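Local coordinates for tudor domain-containing protein 1 (Homo sapiens, PDB 5M9N) that probably helps repress transposable elements in the germline through the piRNA pathway, with Tudor domains that bind arginine-methylated peptides, at residues A62-Q65 against A66-K70. Numbering follows the deposited sequence.
Sequences AELQ and ASLSK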
loop_
_atom_site.group_PDB
_atom_site.type_symbol
_atom_site.label_atom_id
_atom_site.label_comp_id
_atom_site.label_asym_id
_atom_site.label_seq_id
_atom_site.Cartn_x
_atom_site.Cartn_y
_atom_site.Cartn_z
ATOM N N ALA A 62 10.429 -0.926 9.762
ATOM C CA ALA A 62 11.578 -0.078 9.999
ATOM C C ALA A 62 12.820 -0.913 9.841
ATOM O O ALA A 62 13.826 -0.421 9.404
ATOM C CB ALA A 62 11.538 0.548 11.399
ATOM N N GLU A 63 12.720 -2.177 10.212
ATOM C CA GLU A 63 13.798 -3.156 10.053
ATOM C C GLU A 63 14.114 -3.419 8.564
ATOM O O GLU A 63 15.279 -3.436 8.144
ATOM C CB GLU A 63 13.400 -4.449 10.774
ATOM C CG GLU A 63 14.034 -5.740 10.269
ATOM C CD GLU A 63 14.108 -6.833 11.324
ATOM O OE1 GLU A 63 13.432 -6.741 12.396
ATOM O OE2 GLU A 63 14.880 -7.796 11.077
ATOM N N LEU A 64 13.060 -3.593 7.783
ATOM C CA LEU A 64 13.210 -3.792 6.321
ATOM C C LEU A 64 13.902 -2.612 5.703
ATOM O O LEU A 64 14.851 -2.751 4.952
ATOM C CB LEU A 64 11.839 -3.985 5.691
ATOM C CG LEU A 64 11.774 -4.116 4.177
ATOM C CD1 LEU A 64 12.630 -5.271 3.692
ATOM C CD2 LEU A 64 10.331 -4.313 3.778
ATOM N N GLN A 65 13.394 -1.438 6.003
ATOM C CA GLN A 65 13.960 -0.189 5.539
ATOM C C GLN A 65 15.426 -0.009 5.918
ATOM O O GLN A 65 16.193 0.511 5.129
ATOM C CB GLN A 65 13.146 0.990 6.075
ATOM C CG GLN A 65 11.660 0.957 5.647
ATOM C CD GLN A 65 11.522 1.119 4.146
ATOM O OE1 GLN A 65 12.010 2.112 3.618
ATOM N NE2 GLN A 65 10.901 0.141 3.454
ATOM N N ALA A 66 15.830 -0.458 7.113
ATOM C CA ALA A 66 17.255 -0.434 7.461
ATOM C C ALA A 66 18.048 -1.398 6.578
ATOM O O ALA A 66 19.148 -1.065 6.126
ATOM C CB ALA A 66 17.444 -0.794 8.932
ATOM N N SER A 67 17.501 -2.593 6.353
ATOM C CA SER A 67 18.185 -3.565 5.513
ATOM C C SER A 67 18.299 -3.092 4.081
ATOM O O SER A 67 19.318 -3.310 3.402
ATOM C CB SER A 67 17.450 -4.875 5.515
ATOM O OG SER A 67 17.379 -5.376 6.798
ATOM N N LEU A 68 17.247 -2.438 3.618
ATOM C CA LEU A 68 17.209 -1.943 2.225
ATOM C C LEU A 68 18.287 -0.856 2.001
ATOM O O LEU A 68 18.918 -0.801 0.970
ATOM C CB LEU A 68 15.814 -1.407 1.900
ATOM C CG LEU A 68 14.805 -2.431 1.386
ATOM C CD1 LEU A 68 13.377 -1.875 1.444
ATOM C CD2 LEU A 68 15.145 -2.870 -0.045
ATOM N N SER A 69 18.439 0.003 3.003
ATOM C CA SER A 69 19.390 1.101 3.000
ATOM C C SER A 69 20.794 0.539 3.010
ATOM O O SER A 69 21.639 0.955 2.239
ATOM C CB SER A 69 19.182 1.940 4.274
ATOM O OG SER A 69 20.284 2.825 4.443
ATOM N N LYS A 70 21.037 -0.438 3.867
ATOM C CA LYS A 70 22.326 -1.083 3.912
ATOM C C LYS A 70 22.703 -1.768 2.604
ATOM O O LYS A 70 23.836 -1.668 2.139
ATOM C CB LYS A 70 22.308 -2.107 5.030
ATOM C CG LYS A 70 23.643 -2.784 5.215
ATOM C CD LYS A 70 23.608 -3.676 6.430
ATOM C CE LYS A 70 24.930 -4.427 6.579
ATOM N NZ LYS A 70 24.876 -5.355 7.759
#
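Ala66, Ser67, Leu68 and Ser69 each give their backbone N-H to the carbonyl four residues back, on Ala62, Glu63, Leu64 and Gln65, as in a regular alpha helix. The shortest of these bonds runs from Leu68 N to Leu64 O, at 2.8 Å.

Glu63 O is gripped twice. Ser67 N reaches it at 3.0 Å, and Ser67 OG also donates to Glu63 O, at 3.2 Å. The two donors come from opposite faces of the carbonyl plane, and the hydroxyl is tilted 34° from it. Ser67 has OG beside its own backbone N (chi1 -60°), which turns the hydroxyl back toward the preceding turn. Helical serines often bond back to a carbonyl of the preceding turn in this way.

Leu64 and Leu68 are one turn apart and form the apolar part of the contact. Leu64 CG meets Leu68 CD1 at 3.9 Å, and the two side chains cross at a slant. With CG anti to the backbone N (chi1 176°), beside the carbonyl carbon, the end of Leu64 comes nearer to Leu68. One of its methyls, CD1, also lies 4.1 Å from Leu68 CD1. The same Leu68 methyl is flanked by the bent side chain of Gln65. Both leucines are buried, whereas Ala62, Glu63 and Ala66 are exposed, so this part of the helix is amphipathic.

The contact lies on helix 58-73 of an extended Tudor domain. Leu64 and Leu68 both pack on Arg101 of strand 99-109, and Gln65 touches Tyr100 there. Leu138, in a loop, meets Ser67 and Leu68. The buried side of the helix thus rests against the five-stranded antiparallel sheet of the Tudor barrel, which contains strand 99-109, and against nearby loops.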